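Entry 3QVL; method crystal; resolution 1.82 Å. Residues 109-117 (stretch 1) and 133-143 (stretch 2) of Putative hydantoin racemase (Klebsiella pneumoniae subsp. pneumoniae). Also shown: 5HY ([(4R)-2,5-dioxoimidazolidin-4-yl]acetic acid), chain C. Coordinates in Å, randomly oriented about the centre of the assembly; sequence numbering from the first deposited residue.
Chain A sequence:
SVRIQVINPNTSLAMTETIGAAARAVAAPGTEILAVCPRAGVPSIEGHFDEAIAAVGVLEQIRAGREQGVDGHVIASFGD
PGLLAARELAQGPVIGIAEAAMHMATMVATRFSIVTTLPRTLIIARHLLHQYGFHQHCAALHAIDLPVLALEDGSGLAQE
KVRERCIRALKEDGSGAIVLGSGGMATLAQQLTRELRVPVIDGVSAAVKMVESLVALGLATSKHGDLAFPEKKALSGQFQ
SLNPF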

# COMPACT_ATOMS: atom_id res chain seq x y z
N ALA A 109 12.56 -15.28 -10.16
CA ALA A 109 11.45 -15.90 -9.43
C ALA A 109 10.33 -14.89 -9.19
O ALA A 109 10.57 -13.68 -9.17
CB ALA A 109 11.93 -16.48 -8.11
N THR A 110 9.11 -15.39 -9.00
CA THR A 110 7.97 -14.54 -8.67
C THR A 110 8.10 -14.01 -7.25
O THR A 110 7.89 -12.82 -6.99
CB THR A 110 6.63 -15.27 -8.83
OG1 THR A 110 6.63 -16.47 -8.04
CG2 THR A 110 6.37 -15.62 -10.29
N ARG A 111 8.45 -14.90 -6.32
CA ARG A 111 8.65 -14.54 -4.92
C ARG A 111 9.88 -15.23 -4.34
O ARG A 111 10.26 -16.31 -4.78
CB ARG A 111 7.41 -14.88 -4.09
CG ARG A 111 6.15 -14.12 -4.48
CD ARG A 111 5.07 -14.22 -3.41
NE ARG A 111 4.70 -15.60 -3.12
CZ ARG A 111 3.98 -15.99 -2.08
NH1 ARG A 111 3.70 -17.28 -1.91
NH2 ARG A 111 3.53 -15.10 -1.20
N PHE A 112 10.50 -14.58 -3.36
CA PHE A 112 11.69 -15.11 -2.70
C PHE A 112 11.54 -15.17 -1.18
O PHE A 112 10.70 -14.48 -0.60
CB PHE A 112 12.93 -14.28 -3.08
CG PHE A 112 12.86 -12.83 -2.65
CD1 PHE A 112 13.29 -12.44 -1.38
CD2 PHE A 112 12.38 -11.86 -3.52
CE1 PHE A 112 13.24 -11.11 -0.99
CE2 PHE A 112 12.32 -10.52 -3.13
CZ PHE A 112 12.75 -10.15 -1.86
N SER A 113 12.36 -16.00 -0.56
CA SER A 113 12.46 -16.05 0.90
C SER A 113 13.84 -15.58 1.34
O SER A 113 14.84 -15.87 0.69
CB SER A 113 12.20 -17.47 1.41
OG SER A 113 10.87 -17.87 1.13
N ILE A 114 13.87 -14.84 2.45
CA ILE A 114 15.13 -14.36 3.02
C ILE A 114 15.56 -15.26 4.18
O ILE A 114 14.75 -15.61 5.04
CB ILE A 114 15.03 -12.88 3.48
CG1 ILE A 114 14.79 -11.96 2.28
CG2 ILE A 114 16.30 -12.45 4.24
CD1 ILE A 114 14.39 -10.53 2.65
N VAL A 115 16.84 -15.64 4.18
CA VAL A 115 17.43 -16.39 5.28
C VAL A 115 18.61 -15.59 5.84
O VAL A 115 19.67 -15.50 5.21
CB VAL A 115 17.88 -17.81 4.86
CG1 VAL A 115 18.52 -18.55 6.04
CG2 VAL A 115 16.71 -18.61 4.31
N THR A 116 18.41 -14.99 7.01
CA THR A 116 19.44 -14.20 7.68
C THR A 116 19.93 -14.91 8.95
O THR A 116 19.55 -16.06 9.20
CB THR A 116 18.97 -12.74 7.95
OG1 THR A 116 20.09 -11.93 8.34
CG2 THR A 116 17.89 -12.69 9.04
N THR A 117 20.76 -14.24 9.75
CA THR A 117 21.42 -14.89 10.88
C THR A 117 20.71 -14.68 12.23
O THR A 117 20.23 -15.64 12.83
CB THR A 117 22.92 -14.50 10.98
OG1 THR A 117 23.45 -14.26 9.67
CG2 THR A 117 23.73 -15.61 11.64
C 5HY C . 25.71 -8.54 7.43
N 5HY C . 25.41 -7.93 9.63
O 5HY C . 25.54 -8.86 6.26
CA 5HY C . 24.62 -8.18 8.42
CB 5HY C . 23.60 -9.33 8.63
CG 5HY C . 24.19 -10.72 8.89
OAB 5HY C . 27.62 -7.89 10.10
NAF 5HY C . 26.90 -8.43 8.03
CAI 5HY C . 26.70 -8.06 9.30
OD1 5HY C . 23.38 -11.60 9.27
OD2 5HY C . 25.41 -10.91 8.70
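Stretch 2 133-143: GFHQHCAALHA

Stretch 2 lies alongside stretch 1 as a parallel β-strand. Strand 138-143 runs next to strand 112-116, with 14° between their N-to-C directions and a closest approach of 4.6 Å between the axes. Before the strand, G133 leaves a helix with positive phi (88°), a conformation suited to glycine. Residues 135-137 keep helical phi/psi without the regular bonds, and the chain then extends from C138. A139 interrupts the extended run with phi/psi of -71/-42°. This shifts the pairing by one residue: F112 lies opposite C138, but I114 lies opposite L141 and T116 opposite A143.

Five backbone hydrogen bonds hold the strands together. F112 N donates to H137 O at 2.9 Å, and A139 N donates to F112 O at 2.8 Å. Further along, I114 N donates to A140 O at 3.0 Å and H142 N to I114 O at 2.7 Å. The last, from T116 N to H142 O at 2.8 Å, is nearly straight at 174°. A140 N falls at the irregular step and finds no partner in the model; it lies 3.9 Å from F112 O.

F112 covers the most surface, with 83 Å² under stretch 2. Its chi1 is p, and the end of the side chain comes nearer to stretch 2 than its CB direction suggests. C138 CA sits over one face of the ring, 4.2 Å from the ring centroid and 9° off the normal. F134 CB approaches the ring edge, 4.4 Å from F112 CZ. I114 shares this side of the sheet. Its CD1 reaches C138 SG and L141 CD2, both at 4.0 Å, so the apolar contact continues along the strand.

H142 follows with 74 Å². Much of its role is in the backbone, where its N and O bond to I114 and T116 in turn. Its side chain is on the other side of the sheet, with that of V115. V115 CA also makes a CA-H...O contact with H142 O at 3.5 Å.

I114, with 71 Å², is bonded through both its N and its O, so its backbone is tied to stretch 2 on each side of its CA. At the start of the strands, R111 CZ lies 3.9 Å from A139 CB, which covers one face of the guanidinium. A water accepts from R111 NH2 at 3.1 Å and donates to Q136 O at 2.8 Å. At the far end, T117 OG1 donates to 5HY OD1 at 2.7 Å, while T117 O lies 3.7 Å from A143 CB.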

# COMPACT_ATOMS: atom_id res chain seq x y z
N GLY A 133 10.71 -1.50 -2.12
CA GLY A 133 9.44 -1.81 -2.78
C GLY A 133 9.27 -3.27 -3.17
O GLY A 133 8.54 -3.59 -4.11
N PHE A 134 9.93 -4.16 -2.43
CA PHE A 134 9.89 -5.60 -2.73
C PHE A 134 9.09 -6.42 -1.71
O PHE A 134 9.18 -7.66 -1.71
CB PHE A 134 11.31 -6.17 -2.87
CG PHE A 134 12.10 -5.57 -4.00
CD1 PHE A 134 11.62 -5.61 -5.31
CD2 PHE A 134 13.34 -5.00 -3.76
CE1 PHE A 134 12.36 -5.06 -6.35
CE2 PHE A 134 14.09 -4.45 -4.80
CZ PHE A 134 13.60 -4.49 -6.10
N HIS A 135 8.30 -5.75 -0.87
CA HIS A 135 7.53 -6.42 0.18
C HIS A 135 6.60 -7.51 -0.36
O HIS A 135 6.50 -8.59 0.21
CB HIS A 135 6.74 -5.42 1.02
CG HIS A 135 5.93 -6.05 2.11
ND1 HIS A 135 4.57 -6.22 2.01
CD2 HIS A 135 6.29 -6.56 3.31
CE1 HIS A 135 4.12 -6.81 3.11
NE2 HIS A 135 5.15 -7.03 3.91
N GLN A 136 5.92 -7.21 -1.47
CA GLN A 136 5.01 -8.15 -2.11
C GLN A 136 5.74 -9.33 -2.76
O GLN A 136 5.17 -10.40 -2.95
CB GLN A 136 4.13 -7.44 -3.14
N HIS A 137 7.01 -9.11 -3.11
CA HIS A 137 7.84 -10.14 -3.73
C HIS A 137 8.52 -11.07 -2.72
O HIS A 137 9.12 -12.07 -3.10
CB HIS A 137 8.89 -9.51 -4.64
CG HIS A 137 8.33 -8.93 -5.90
ND1 HIS A 137 7.68 -7.71 -5.94
CD2 HIS A 137 8.32 -9.39 -7.18
CE1 HIS A 137 7.29 -7.46 -7.17
NE2 HIS A 137 7.67 -8.46 -7.94
N CYS A 138 8.42 -10.73 -1.44
CA CYS A 138 9.01 -11.55 -0.38
C CYS A 138 7.96 -12.41 0.31
O CYS A 138 7.08 -11.89 1.00
CB CYS A 138 9.77 -10.69 0.63
SG CYS A 138 10.64 -11.65 1.90
N ALA A 139 8.06 -13.72 0.12
CA ALA A 139 7.12 -14.68 0.70
C ALA A 139 7.29 -14.81 2.21
O ALA A 139 6.29 -14.88 2.94
CB ALA A 139 7.27 -16.04 0.02
N ALA A 140 8.54 -14.85 2.67
CA ALA A 140 8.85 -15.00 4.09
C ALA A 140 10.27 -14.55 4.42
O ALA A 140 11.14 -14.52 3.55
CB ALA A 140 8.62 -16.44 4.54
N LEU A 141 10.49 -14.22 5.69
CA LEU A 141 11.81 -13.90 6.21
C LEU A 141 12.13 -14.83 7.37
O LEU A 141 11.29 -15.03 8.25
CB LEU A 141 11.89 -12.44 6.67
CG LEU A 141 11.68 -11.29 5.68
CD1 LEU A 141 10.20 -10.95 5.55
CD2 LEU A 141 12.46 -10.08 6.14
N HIS A 142 13.33 -15.39 7.36
CA HIS A 142 13.74 -16.33 8.40
C HIS A 142 15.12 -15.99 8.95
O HIS A 142 15.96 -15.41 8.25
CB HIS A 142 13.77 -17.76 7.87
CG HIS A 142 12.53 -18.16 7.13
ND1 HIS A 142 11.30 -18.28 7.74
CD2 HIS A 142 12.34 -18.50 5.84
CE1 HIS A 142 10.40 -18.66 6.85
NE2 HIS A 142 11.01 -18.80 5.69
N ALA A 143 15.35 -16.36 10.20
CA ALA A 143 16.67 -16.26 10.83
C ALA A 143 17.08 -17.62 11.37
O ALA A 143 16.24 -18.38 11.87
CB ALA A 143 16.65 -15.22 11.93
O HOH W 1 3.49 -12.00 -1.37